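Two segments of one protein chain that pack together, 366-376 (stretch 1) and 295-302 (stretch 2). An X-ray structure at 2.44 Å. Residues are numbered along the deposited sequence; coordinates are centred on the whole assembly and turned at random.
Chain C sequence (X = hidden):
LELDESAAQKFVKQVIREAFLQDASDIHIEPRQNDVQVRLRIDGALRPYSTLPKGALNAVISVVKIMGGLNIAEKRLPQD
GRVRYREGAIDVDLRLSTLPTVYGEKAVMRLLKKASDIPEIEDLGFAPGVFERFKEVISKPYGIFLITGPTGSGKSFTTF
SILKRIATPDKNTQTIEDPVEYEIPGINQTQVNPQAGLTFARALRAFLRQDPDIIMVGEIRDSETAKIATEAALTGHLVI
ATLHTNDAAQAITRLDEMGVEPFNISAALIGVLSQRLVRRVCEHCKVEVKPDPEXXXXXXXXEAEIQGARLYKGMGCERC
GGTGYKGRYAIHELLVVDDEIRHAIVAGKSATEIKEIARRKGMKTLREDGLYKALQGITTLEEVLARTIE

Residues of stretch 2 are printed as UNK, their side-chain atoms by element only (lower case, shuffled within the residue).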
ATOM      1  N   LEU C 366      -7.675  17.812  20.879  1.00 36.82           N
ATOM      2  CA  LEU C 366      -6.995  17.973  22.158  1.00 39.16           C
ATOM      3  C   LEU C 366      -6.587  19.424  22.413  1.00 40.15           C
ATOM      4  O   LEU C 366      -6.784  19.963  23.509  1.00 32.11           O
ATOM      5  CB  LEU C 366      -5.755  17.088  22.187  1.00 36.61           C
ATOM      6  CG  LEU C 366      -5.826  15.581  22.339  1.00 43.69           C
ATOM      7  CD1 LEU C 366      -4.393  15.027  22.327  1.00 34.12           C
ATOM      8  CD2 LEU C 366      -6.579  15.219  23.615  1.00 36.30           C
ATOM      9  N   ARG C 367      -5.974  20.060  21.413  1.00 40.79           N
ATOM     10  CA  ARG C 367      -5.432  21.395  21.617  1.00 37.49           C
ATOM     11  C   ARG C 367      -6.546  22.428  21.698  1.00 42.52           C
ATOM     12  O   ARG C 367      -6.473  23.374  22.498  1.00 40.74           O
ATOM     13  CB  ARG C 367      -4.456  21.722  20.498  1.00 41.05           C
ATOM     14  CG  ARG C 367      -3.783  23.060  20.632  1.00 46.17           C
ATOM     15  CD  ARG C 367      -3.018  23.343  19.369  1.00 45.73           C
ATOM     16  NE  ARG C 367      -1.671  22.794  19.411  1.00 51.48           N
ATOM     17  CZ  ARG C 367      -1.005  22.364  18.340  1.00 54.65           C
ATOM     18  NH1 ARG C 367      -1.577  22.405  17.132  1.00 46.40           N
ATOM     19  NH2 ARG C 367       0.234  21.895  18.481  1.00 43.63           N
ATOM     20  N   GLU C 368      -7.598  22.248  20.895  1.00 38.05           N
ATOM     21  CA  GLU C 368      -8.790  23.076  21.039  1.00 37.72           C
ATOM     22  C   GLU C 368      -9.398  22.913  22.430  1.00 40.66           C
ATOM     23  O   GLU C 368      -9.679  23.900  23.121  1.00 44.04           O
ATOM     24  CB  GLU C 368      -9.798  22.722  19.945  1.00 43.39           C
ATOM     25  CG  GLU C 368      -9.497  23.356  18.579  1.00 41.26           C
ATOM     26  CD  GLU C 368     -10.121  22.579  17.430  1.00 46.43           C
ATOM     27  OE1 GLU C 368     -10.924  21.670  17.707  1.00 53.44           O
ATOM     28  OE2 GLU C 368      -9.813  22.860  16.248  1.00 50.69           O
ATOM     29  N   ASP C 369      -9.589  21.667  22.869  1.00 38.88           N
ATOM     30  CA  ASP C 369     -10.084  21.422  24.219  1.00 36.80           C
ATOM     31  C   ASP C 369      -9.133  22.011  25.253  1.00 42.22           C
ATOM     32  O   ASP C 369      -9.561  22.673  26.210  1.00 45.37           O
ATOM     33  CB  ASP C 369     -10.276  19.916  24.444  1.00 35.46           C
ATOM     34  CG  ASP C 369     -11.100  19.600  25.704  1.00 43.69           C
ATOM     35  OD1 ASP C 369     -12.339  19.832  25.688  1.00 50.94           O
ATOM     36  OD2 ASP C 369     -10.515  19.100  26.701  1.00 38.82           O
ATOM     37  N   GLY C 370      -7.832  21.779  25.077  1.00 43.72           N
ATOM     38  CA  GLY C 370      -6.871  22.312  26.023  1.00 40.92           C
ATOM     39  C   GLY C 370      -6.927  23.821  26.079  1.00 39.30           C
ATOM     40  O   GLY C 370      -6.875  24.411  27.157  1.00 46.88           O
ATOM     41  N   LEU C 371      -7.064  24.465  24.922  1.00 36.46           N
ATOM     42  CA  LEU C 371      -7.094  25.924  24.908  1.00 41.85           C
ATOM     43  C   LEU C 371      -8.312  26.439  25.659  1.00 43.96           C
ATOM     44  O   LEU C 371      -8.208  27.327  26.513  1.00 43.30           O
ATOM     45  CB  LEU C 371      -7.083  26.447  23.471  1.00 39.59           C
ATOM     46  CG  LEU C 371      -7.253  27.967  23.409  1.00 39.93           C
ATOM     47  CD1 LEU C 371      -6.086  28.636  24.094  1.00 44.15           C
ATOM     48  CD2 LEU C 371      -7.413  28.495  21.996  1.00 44.23           C
ATOM     49  N   TYR C 372      -9.475  25.859  25.360  1.00 46.77           N
ATOM     50  CA  TYR C 372     -10.717  26.210  26.036  1.00 47.64           C
ATOM     51  C   TYR C 372     -10.549  26.192  27.556  1.00 46.56           C
ATOM     52  O   TYR C 372     -10.857  27.177  28.235  1.00 49.13           O
ATOM     53  CB  TYR C 372     -11.821  25.249  25.567  1.00 46.01           C
ATOM     54  CG  TYR C 372     -13.055  25.228  26.446  1.00 60.28           C
ATOM     55  CD1 TYR C 372     -14.027  26.231  26.351  1.00 67.36           C
ATOM     56  CD2 TYR C 372     -13.259  24.209  27.376  1.00 64.50           C
ATOM     57  CE1 TYR C 372     -15.167  26.218  27.167  1.00 65.74           C
ATOM     58  CE2 TYR C 372     -14.394  24.187  28.195  1.00 62.02           C
ATOM     59  CZ  TYR C 372     -15.342  25.194  28.084  1.00 61.71           C
ATOM     60  OH  TYR C 372     -16.462  25.184  28.884  1.00 65.57           O
ATOM     61  N   LYS C 373     -10.008  25.098  28.101  1.00 43.70           N
ATOM     62  CA  LYS C 373      -9.831  25.012  29.549  1.00 45.72           C
ATOM     63  C   LYS C 373      -8.728  25.945  30.043  1.00 47.87           C
ATOM     64  O   LYS C 373      -8.789  26.441  31.180  1.00 45.75           O
ATOM     65  CB  LYS C 373      -9.539  23.570  29.961  1.00 39.48           C
ATOM     66  CG  LYS C 373     -10.708  22.619  29.727  1.00 40.96           C
ATOM     67  CD  LYS C 373     -10.251  21.171  29.775  1.00 38.56           C
ATOM     68  CE  LYS C 373     -11.403  20.225  29.590  1.00 39.15           C
ATOM     69  NZ  LYS C 373     -10.938  18.838  29.287  1.00 40.64           N
ATOM     70  N   ALA C 374      -7.718  26.198  29.209  1.00 49.59           N
ATOM     71  CA  ALA C 374      -6.742  27.230  29.537  1.00 46.75           C
ATOM     72  C   ALA C 374      -7.390  28.606  29.583  1.00 44.65           C
ATOM     73  O   ALA C 374      -7.022  29.434  30.426  1.00 44.91           O
ATOM     74  CB  ALA C 374      -5.602  27.205  28.523  1.00 41.93           C
ATOM     75  N   LEU C 375      -8.365  28.861  28.702  1.00 43.60           N
ATOM     76  CA  LEU C 375      -9.069  30.137  28.715  1.00 44.22           C
ATOM     77  C   LEU C 375      -9.954  30.307  29.948  1.00 48.39           C
ATOM     78  O   LEU C 375     -10.496  31.396  30.153  1.00 45.78           O
ATOM     79  CB  LEU C 375      -9.903  30.288  27.441  1.00 43.34           C
ATOM     80  CG  LEU C 375      -9.114  30.591  26.160  1.00 48.72           C
ATOM     81  CD1 LEU C 375     -10.007  30.569  24.911  1.00 41.65           C
ATOM     82  CD2 LEU C 375      -8.354  31.916  26.289  1.00 42.23           C
ATOM     83  N   GLN C 376     -10.106  29.273  30.771  1.00 49.58           N
ATOM     84  CA  GLN C 376     -10.824  29.382  32.031  1.00 48.59           C
ATOM     85  C   GLN C 376      -9.909  29.323  33.247  1.00 47.25           C
ATOM     86  O   GLN C 376     -10.400  29.357  34.377  1.00 47.17           O
ATOM     87  CB  GLN C 376     -11.885  28.288  32.123  1.00 40.32           C
ATOM     88  CG  GLN C 376     -12.919  28.408  31.029  1.00 47.39           C
ATOM     89  CD  GLN C 376     -13.920  27.269  31.041  1.00 66.92           C
ATOM     90  OE1 GLN C 376     -13.692  26.223  30.431  1.00 66.50           O
ATOM     91  NE2 GLN C 376     -15.033  27.459  31.750  1.00 71.37           N
ATOM     92  N   UNK C 295      -1.407  34.678  18.644  1.00 53.81           N
ATOM     93  CA  UNK C 295      -1.351  33.304  19.147  1.00 50.63           C
ATOM     94  C   UNK C 295      -2.724  32.650  19.096  1.00 50.41           C
ATOM     95  O   UNK C 295      -2.886  31.562  18.533  1.00 49.31           O
ATOM     96  c   UNK C 295      -0.547  31.823  20.972  1.00 41.20           C
ATOM     97  c   UNK C 295      -0.832  33.254  20.589  1.00 48.47           C
ATOM     98  o   UNK C 295       0.356  34.033  20.741  1.00 52.18           O
ATOM     99  N   UNK C 296      -3.724  33.306  19.703  1.00 53.72           N
ATOM    100  CA  UNK C 296      -5.091  32.780  19.714  1.00 54.17           C
ATOM    101  C   UNK C 296      -5.642  32.619  18.304  1.00 51.42           C
ATOM    102  O   UNK C 296      -6.329  31.634  18.006  1.00 52.94           O
ATOM    103  c   UNK C 296      -6.532  34.887  22.640  1.00 55.99           C
ATOM    104  c   UNK C 296      -6.000  33.698  20.532  1.00 51.59           C
ATOM    105  c   UNK C 296      -5.599  33.887  21.992  1.00 52.81           C
ATOM    106  c   UNK C 296      -5.630  32.551  22.737  1.00 48.58           C
ATOM    107  N   UNK C 297      -5.366  33.591  17.431  1.00 54.28           N
ATOM    108  CA  UNK C 297      -5.774  33.496  16.034  1.00 54.30           C
ATOM    109  C   UNK C 297      -5.216  32.229  15.399  1.00 55.71           C
ATOM    110  O   UNK C 297      -5.970  31.391  14.888  1.00 55.50           O
ATOM    111  n   UNK C 297      -6.231  37.994  14.650  1.00 63.50           N
ATOM    112  c   UNK C 297      -6.377  35.515  14.547  1.00 56.23           C
ATOM    113  c   UNK C 297      -5.302  34.740  15.276  1.00 59.19           C
ATOM    114  c   UNK C 297      -5.406  38.799  15.322  1.00 62.12           C
ATOM    115  n   UNK C 297      -5.873  39.876  15.944  1.00 57.63           N
ATOM    116  n   UNK C 297      -4.108  38.530  15.381  1.00 61.45           N
ATOM    117  c   UNK C 297      -5.815  36.789  13.927  1.00 60.96           C
ATOM    118  N   UNK C 298      -3.889  32.053  15.448  1.00 54.78           N
ATOM    119  CA  UNK C 298      -3.302  30.867  14.831  1.00 57.14           C
ATOM    120  C   UNK C 298      -3.729  29.586  15.535  1.00 59.05           C
ATOM    121  O   UNK C 298      -3.624  28.506  14.944  1.00 61.87           O
ATOM    122  c   UNK C 298      -1.770  30.954  14.769  1.00 58.03           C
ATOM    123  c   UNK C 298       1.225  31.768  12.618  1.00 75.00           C
ATOM    124  c   UNK C 298      -0.912  32.850  13.231  1.00 70.98           C
ATOM    125  n   UNK C 298      -0.093  31.900  12.476  1.00 80.51           N
ATOM    126  c   UNK C 298      -1.196  32.369  14.678  1.00 64.17           C
ATOM    127  n   UNK C 298       1.885  30.877  11.890  1.00 66.77           N
ATOM    128  n   UNK C 298       1.877  32.517  13.495  1.00 71.47           N
ATOM    129  N   UNK C 299      -4.254  29.672  16.757  1.00 53.29           N
ATOM    130  CA  UNK C 299      -4.860  28.521  17.408  1.00 50.95           C
ATOM    131  C   UNK C 299      -6.325  28.351  17.015  1.00 57.35           C
ATOM    132  O   UNK C 299      -7.063  27.610  17.675  1.00 49.04           O
ATOM    133  c   UNK C 299      -2.869  26.982  19.385  1.00 47.98           C
ATOM    134  c   UNK C 299      -3.255  28.452  19.400  1.00 49.24           C
ATOM    135  c   UNK C 299      -3.005  29.057  20.774  1.00 42.92           C
ATOM    136  c   UNK C 299      -4.706  28.628  18.927  1.00 49.50           C
ATOM    137  N   UNK C 300      -6.760  29.031  15.956  1.00 62.22           N
ATOM    138  CA  UNK C 300      -8.081  28.798  15.413  1.00 56.89           C
ATOM    139  C   UNK C 300      -9.210  29.367  16.227  1.00 60.14           C
ATOM    140  O   UNK C 300     -10.339  28.873  16.127  1.00 64.83           O
ATOM    141  N   UNK C 301      -8.942  30.392  17.031  1.00 60.42           N
ATOM    142  CA  UNK C 301      -9.965  31.055  17.828  1.00 60.76           C
ATOM    143  C   UNK C 301     -10.605  32.197  17.038  1.00 67.18           C
ATOM    144  O   UNK C 301      -9.919  32.954  16.342  1.00 67.83           O
ATOM    145  c   UNK C 301      -9.352  31.579  19.124  1.00 58.50           C
ATOM    146  c   UNK C 301      -9.573  32.440  21.446  1.00 57.61           C
ATOM    147  c   UNK C 301     -10.933  30.517  20.672  1.00 59.82           C
ATOM    148  c   UNK C 301     -10.308  31.824  20.279  1.00 60.90           C
ATOM    149  N   UNK C 302     -11.929  32.309  17.147  1.00 67.27           N
ATOM    150  CA  UNK C 302     -12.666  33.343  16.427  1.00 68.68           C
ATOM    151  C   UNK C 302     -12.335  34.719  16.978  1.00 68.58           C
ATOM    152  O   UNK C 302     -12.040  34.878  18.167  1.00 71.83           O
ATOM    153  o   UNK C 302     -14.609  33.469  17.849  1.00 73.37           O
ATOM    154  c   UNK C 302     -14.168  33.112  16.547  1.00 69.67           C
TER

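Position 295 carries three side-chain atoms, a carbon at CB bearing one oxygen and one further carbon. Nothing on stretch 1 comes within contact range. A beta-branched side chain with one hydroxyl oxygen is threonine, so this is Thr295, and its part here is played by the backbone: its O accepts from N of position 299 at 2.9 Å, in the last turn of the helix.

Position 296 has four carbons and no heteroatom, forked at the second. Its CB points sideways, but the end of the chain comes nearer, and one terminal carbon lies 4.2 Å from Leu371 CD1. An apolar chain forked there is leucine: Leu296.

Positions 297 and 298 each have seven side-chain atoms: three carbons, a nitrogen, then a carbon carrying two more nitrogens. That is a guanidinium on a three-carbon arm, hence Arg297 and Arg298. Both are out of reach of stretch 1, so neither charge enters this contact.

Position 299 again shows four carbons forked at the second, with CB pointing toward stretch 1. CB itself sits 4.1 Å from Leu371 CD2, and a terminal carbon lies 3.6 Å from Arg367 CD. This is Leu299, the first residue to leave helical phi/psi; its CD2 meets the arginine's aliphatic arm and lies oblique to the guanidinium.

Position 300 has no side-chain atoms and is Gly300. Its phi of 74° favours glycine by itself, and its N donates to Arg297 O at 2.7 Å as the chain turns out of the helix.

Position 301 has four carbons, forked at the second. CB points sideways, yet the chain's end comes nearer: one terminal carbon is 4.3 Å from Leu371 CD2, the other 4.0 Å from Leu375 CD1. It is Leu301, whose N bonds back to Leu296 O at 3.1 Å.

Position 302 has one carbon and one oxygen, a serine. Ser302 sits at an N-cap, its side chain capping a backbone N just past the stretch, and is out of reach of stretch 1.

The contact works through leucines, with no hydrogen bond or salt bridge across it. Arg367, Leu371 and Leu375, spaced four apart, all point toward stretch 2. Leu371 is the hub, touching Leu296, Leu299 and Leu301, while Arg367 contributes methylene carbon and Leu375 extends the patch along Leu301. The design rule is economical: a helix end and the turn after it gather three leucines around one, burying 280 Å² over both sides.

Stretch 2, residues 295-302: TLRRLGLS
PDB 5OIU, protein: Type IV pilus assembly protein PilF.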